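Local structure of TetR transcriptional regulator (Chloroflexus aurantiacus, 3QBM) at residues E10-Q15 against T37-G42; D32-T37 against G42-H47. The protein probably binds DNA as a TetR-family transcriptional regulator, and carries magnesium ions in the crystal. All coordinates share one frame; numbering follows the deposited sequence. Where two conformers were deposited one is given.

Contact 1: residues E10-Q15 against T37-G42; sequences ERVVAQ and TGLEKG
Val12 and Gln15, one helical turn apart on helix 2-23, receive Thr37, the last residue of helix 30-37, and Leu39 from the turn that follows, both within the predicted helix-turn-helix motif, packing the first helix of the three-helical DNA-binding bundle against it. The contact is apolar, with no hydrogen bond across it, and the two segments bury 159 Å² in all. Its closest approach is methyl to methyl, Val12 CG2 to Leu39 CD1 at 3.6 Å. Beside it, the methyl of Thr37 settles on the helix surface: CG2 lies 3.7 Å from Gln15 CB and 3.9 Å from Val12 CA, so it meets backbone as well as side chain. Gln15 touches with CB and CG, the aliphatic base of its chain, which runs past Thr37 in the opposite direction. With Val12 CG1 anti to the backbone N (chi1 177°), CG2 falls beside that N and meets Leu39. Farther out, Val12 also packs on Leu54 of helix 51-74 and on Phe48. The chi1 of Thr37, 60°, sends the methyl to helix 2-23 and keeps the hydroxyl on the side of its own chain, where OG1 lies near the carbonyl oxygens of Ile33 and Met34. A valine in place of Thr37 would probably leave the Leu39 N-H without its side-chain acceptor and the turn less firmly fixed. Gly38 leaves the helix with a positive phi of 71°, and the ST turn closes over it, Leu39 N donating to Thr37 OG1 at 3.2 Å.

Contact 2: residues D32-T37 against G42-H47; sequences DIMAAT and GGIYRH
An apolar contact between consecutive short helices, 30-37 and 41-45, is made here by Ile44, whose end reaches across to Ile33, Met34 and Thr37. No hydrogen bond crosses it, and the nearest alpha carbons, Met34 CA and Ile44 CA, are 7.7 Å apart, a gap bridged by side chains. Ile44 does so with an extended chain: CG1 is anti to the carbonyl carbon and chi2 is -176°, which carries CD1 out to the other helix. That one methyl lies 3.6 Å from Ile33 CG2, the closest approach of the pair, and the two side chains meet at about a right angle. The two helices belong to the predicted helix-turn-helix, 41-45 being the second, which in TetR-family proteins is the recognition helix. The same methyl also comes 4.0 Å from Met34 CG, a selenomethionine here, and equally near Met34 N, so it rests against the helix backbone as well. Thr37 adds a looser edge, its OG1 4.3 Å from Ile44 CD1. Beyond these contacts both isoleucines pack on Leu54 of helix 51-74, while Ile33 also touches Leu19 of helix 2-23 and Ile44 touches Ile30.

How the contacts relate
Contacts 1 and 2 lie side by side in the probable DNA-binding domain, their centres about 4 Å apart, and their segments alternate along the chain. Thr37 belongs to both: its methyl serves contact 1, while its hydroxyl oxygen borders contact 2. The turn of contact 1 is also joined to the helix of contact 2 by backbone, with Leu39 N 3.2 Å from Met34 O, a probable hydrogen bond. Lys41 N packs 3.9 Å from Met34 CG at the start of helix 41-45. Both contacts share Leu54 as an outside neighbour. Both lie away from the magnesium site at Ile111 and Asp114.

Contact 1: residues E10-Q15 against T37-G42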
loop_
_atom_site.group_PDB
_atom_site.type_symbol
_atom_site.label_atom_id
_atom_site.label_comp_id
_atom_site.label_asym_id
_atom_site.label_seq_id
_atom_site.Cartn_x
_atom_site.Cartn_y
_atom_site.Cartn_z
ATOM N N GLU A 10 8.380 4.086 27.222
ATOM C CA GLU A 10 7.427 3.111 26.654
ATOM C C GLU A 10 6.067 3.736 26.319
ATOM O O GLU A 10 5.520 3.511 25.234
ATOM C CB GLU A 10 7.208 1.917 27.599
ATOM C CG GLU A 10 8.388 0.956 27.628
ATOM C CD GLU A 10 8.354 -0.051 28.782
ATOM O OE1 GLU A 10 7.589 0.131 29.766
ATOM O OE2 GLU A 10 9.137 -1.027 28.697
ATOM N N ARG A 11 5.516 4.488 27.261
ATOM C CA ARG A 11 4.240 5.178 27.057
ATOM C C ARG A 11 4.301 6.198 25.929
ATOM O O ARG A 11 3.393 6.286 25.111
ATOM C CB ARG A 11 3.804 5.910 28.331
ATOM C CG ARG A 11 3.463 5.048 29.544
ATOM C CD ARG A 11 3.241 5.960 30.765
ATOM N NE ARG A 11 2.361 5.377 31.786
ATOM C CZ ARG A 11 2.753 4.605 32.804
ATOM N NH1 ARG A 11 4.041 4.307 33.000
ATOM N NH2 ARG A 11 1.838 4.130 33.647
ATOM N N VAL A 12 5.355 6.999 25.882
ATOM C CA VAL A 12 5.448 7.998 24.831
ATOM C C VAL A 12 5.539 7.318 23.466
ATOM O O VAL A 12 4.814 7.676 22.562
ATOM C CB VAL A 12 6.631 8.965 25.045
ATOM C CG1 VAL A 12 6.721 9.945 23.887
ATOM C CG2 VAL A 12 6.451 9.711 26.367
ATOM N N VAL A 13 6.429 6.331 23.342
ATOM C CA VAL A 13 6.631 5.633 22.082
ATOM C C VAL A 13 5.322 5.014 21.609
ATOM O O VAL A 13 4.989 5.100 20.426
ATOM C CB VAL A 13 7.742 4.547 22.190
ATOM C CG1 VAL A 13 7.642 3.589 21.072
ATOM C CG2 VAL A 13 9.131 5.185 22.226
ATOM N N ALA A 14 4.566 4.407 22.523
ATOM C CA ALA A 14 3.275 3.769 22.171
ATOM C C ALA A 14 2.270 4.812 21.659
ATOM O O ALA A 14 1.594 4.608 20.659
ATOM C CB ALA A 14 2.690 2.979 23.348
ATOM N N GLN A 15 2.178 5.938 22.334
ATOM C CA GLN A 15 1.264 6.999 21.877
ATOM C C GLN A 15 1.721 7.656 20.563
ATOM O O GLN A 15 0.897 7.996 19.701
ATOM C CB GLN A 15 1.119 8.070 22.951
ATOM C CG GLN A 15 0.543 7.545 24.282
ATOM C CD GLN A 15 -0.873 7.021 24.145
ATOM O OE1 GLN A 15 -1.663 7.500 23.325
ATOM N NE2 GLN A 15 -1.199 6.021 24.955
ATOM N N THR A 37 0.048 12.169 25.349
ATOM C CA THR A 37 0.829 11.606 26.452
ATOM C C THR A 37 0.581 12.382 27.735
ATOM O O THR A 37 0.904 11.900 28.824
ATOM C CB THR A 37 2.340 11.662 26.155
ATOM O OG1 THR A 37 2.725 13.037 25.956
ATOM C CG2 THR A 37 2.700 10.804 24.905
ATOM N N GLY A 38 -0.007 13.565 27.597
ATOM C CA GLY A 38 -0.226 14.468 28.709
ATOM C C GLY A 38 1.093 15.058 29.185
ATOM O O GLY A 38 1.199 15.492 30.313
ATOM N N LEU A 39 2.113 15.066 28.330
ATOM C CA LEU A 39 3.414 15.573 28.748
ATOM C C LEU A 39 3.775 16.879 28.067
ATOM O O LEU A 39 3.307 17.180 26.990
ATOM C CB LEU A 39 4.512 14.540 28.459
ATOM C CG LEU A 39 4.617 13.222 29.224
ATOM C CD1 LEU A 39 5.718 12.388 28.615
ATOM C CD2 LEU A 39 4.893 13.412 30.737
ATOM N N GLU A 40 4.602 17.667 28.736
ATOM C CA GLU A 40 5.113 18.898 28.159
ATOM C C GLU A 40 6.218 18.503 27.176
ATOM O O GLU A 40 6.763 17.398 27.251
ATOM C CB GLU A 40 5.680 19.821 29.243
ATOM C CG GLU A 40 4.722 20.157 30.413
ATOM C CD GLU A 40 3.471 20.926 29.995
ATOM O OE1 GLU A 40 3.156 20.970 28.779
ATOM O OE2 GLU A 40 2.794 21.478 30.899
ATOM N N LYS A 41 6.570 19.407 26.261
ATOM C CA LYS A 41 7.590 19.121 25.266
ATOM C C LYS A 41 8.875 18.639 25.922
ATOM O O LYS A 41 9.434 17.629 25.500
ATOM C CB LYS A 41 7.851 20.375 24.413
ATOM C CG LYS A 41 8.854 20.159 23.314
ATOM C CD LYS A 41 9.323 21.487 22.726
ATOM C CE LYS A 41 8.485 22.011 21.603
ATOM N NZ LYS A 41 9.121 23.253 21.071
ATOM N N GLY A 42 9.297 19.322 26.987
ATOM C CA GLY A 42 10.526 19.002 27.713
ATOM C C GLY A 42 10.512 17.633 28.388
ATOM O O GLY A 42 11.567 17.030 28.639
#

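Contact 2: residues D32-T37 against G42-H47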
loop_
_atom_site.group_PDB
_atom_site.type_symbol
_atom_site.label_atom_id
_atom_site.label_comp_id
_atom_site.label_asym_id
_atom_site.label_seq_id
_atom_site.Cartn_x
_atom_site.Cartn_y
_atom_site.Cartn_z
ATOM N N ASP A 32 0.731 17.359 19.146
ATOM C CA ASP A 32 -0.217 16.208 19.152
ATOM C C ASP A 32 0.315 15.123 20.091
ATOM O O ASP A 32 -0.430 14.563 20.858
ATOM C CB ASP A 32 -0.407 15.614 17.722
ATOM C CG ASP A 32 -0.947 16.646 16.716
ATOM O OD1 ASP A 32 -1.945 17.300 17.054
ATOM O OD2 ASP A 32 -0.387 16.826 15.608
ATOM N N ILE A 33 1.613 14.829 20.019
ATOM C CA ILE A 33 2.231 13.863 20.903
ATOM C C ILE A 33 2.081 14.341 22.359
ATOM O O ILE A 33 1.763 13.559 23.222
ATOM C CB ILE A 33 3.720 13.616 20.498
ATOM C CG1 ILE A 33 3.803 13.056 19.061
ATOM C CG2 ILE A 33 4.397 12.653 21.450
ATOM C CD1 ILE A 33 5.200 13.140 18.453
HETATM N N MSE A 34 2.293 15.627 22.616
HETATM C CA MSE A 34 2.080 16.227 23.968
HETATM C C MSE A 34 0.653 15.933 24.474
HETATM O O MSE A 34 0.479 15.362 25.549
HETATM C CB MSE A 34 2.350 17.753 23.952
HETATM C CG MSE A 34 3.839 18.115 23.769
HETATM SE SE MSE A 34 4.121 19.941 23.231
HETATM C CE MSE A 34 3.055 20.740 24.660
ATOM N N ALA A 35 -0.348 16.280 23.667
ATOM C CA ALA A 35 -1.763 16.046 24.026
ATOM C C ALA A 35 -2.066 14.583 24.353
ATOM O O ALA A 35 -2.739 14.307 25.330
ATOM C CB ALA A 35 -2.699 16.531 22.891
ATOM N N ALA A 36 -1.561 13.653 23.546
ATOM C CA ALA A 36 -1.834 12.231 23.745
ATOM C C ALA A 36 -1.102 11.611 24.956
ATOM O O ALA A 36 -1.554 10.612 25.494
ATOM C CB ALA A 36 -1.475 11.458 22.495
ATOM N N THR A 37 0.048 12.169 25.349
ATOM C CA THR A 37 0.829 11.606 26.452
ATOM C C THR A 37 0.581 12.382 27.735
ATOM O O THR A 37 0.904 11.900 28.824
ATOM C CB THR A 37 2.340 11.662 26.155
ATOM O OG1 THR A 37 2.725 13.037 25.956
ATOM C CG2 THR A 37 2.700 10.804 24.905
ATOM N N GLY A 42 9.297 19.322 26.987
ATOM C CA GLY A 42 10.526 19.002 27.713
ATOM C C GLY A 42 10.512 17.633 28.388
ATOM O O GLY A 42 11.567 17.030 28.639
ATOM N N GLY A 43 9.314 17.172 28.704
ATOM C CA GLY A 43 9.121 15.838 29.288
ATOM C C GLY A 43 9.372 14.753 28.253
ATOM O O GLY A 43 9.906 13.674 28.577
ATOM N N ILE A 44 8.984 15.028 27.006
ATOM C CA ILE A 44 9.232 14.111 25.900
ATOM C C ILE A 44 10.714 14.083 25.521
ATOM O O ILE A 44 11.310 13.016 25.390
ATOM C CB ILE A 44 8.393 14.495 24.662
ATOM C CG1 ILE A 44 6.892 14.457 25.005
ATOM C CG2 ILE A 44 8.727 13.577 23.458
ATOM C CD1 ILE A 44 6.011 14.731 23.854
ATOM N N TYR A 45 11.326 15.250 25.369
ATOM C CA TYR A 45 12.700 15.313 24.891
ATOM C C TYR A 45 13.773 15.108 25.975
ATOM O O TYR A 45 14.973 15.112 25.701
ATOM C CB TYR A 45 12.896 16.597 24.074
ATOM C CG TYR A 45 12.114 16.580 22.779
ATOM C CD1 TYR A 45 12.142 15.460 21.928
ATOM C CD2 TYR A 45 11.342 17.667 22.383
ATOM C CE1 TYR A 45 11.451 15.450 20.732
ATOM C CE2 TYR A 45 10.650 17.648 21.180
ATOM C CZ TYR A 45 10.701 16.545 20.370
ATOM O OH TYR A 45 9.993 16.529 19.182
ATOM N N ARG A 46 13.337 14.946 27.212
ATOM C CA ARG A 46 14.198 14.404 28.248
ATOM C C ARG A 46 14.536 12.942 27.833
ATOM O O ARG A 46 15.663 12.462 28.020
ATOM C CB ARG A 46 13.447 14.458 29.586
ATOM C CG ARG A 46 13.969 13.584 30.735
ATOM C CD ARG A 46 15.327 14.010 31.256
ATOM N NE ARG A 46 15.669 13.556 32.618
ATOM C CZ ARG A 46 15.260 12.433 33.230
ATOM N NH1 ARG A 46 14.475 11.523 32.649
ATOM N NH2 ARG A 46 15.672 12.201 34.472
ATOM N N HIS A 47 13.567 12.263 27.226
ATOM C CA HIS A 47 13.717 10.842 26.873
ATOM C C HIS A 47 14.160 10.572 25.449
ATOM O O HIS A 47 14.666 9.487 25.168
ATOM C CB HIS A 47 12.415 10.105 27.174
ATOM C CG HIS A 47 12.063 10.144 28.624
ATOM N ND1 HIS A 47 12.774 9.440 29.579
ATOM C CD2 HIS A 47 11.145 10.874 29.302
ATOM C CE1 HIS A 47 12.288 9.715 30.776
ATOM N NE2 HIS A 47 11.305 10.588 30.638
#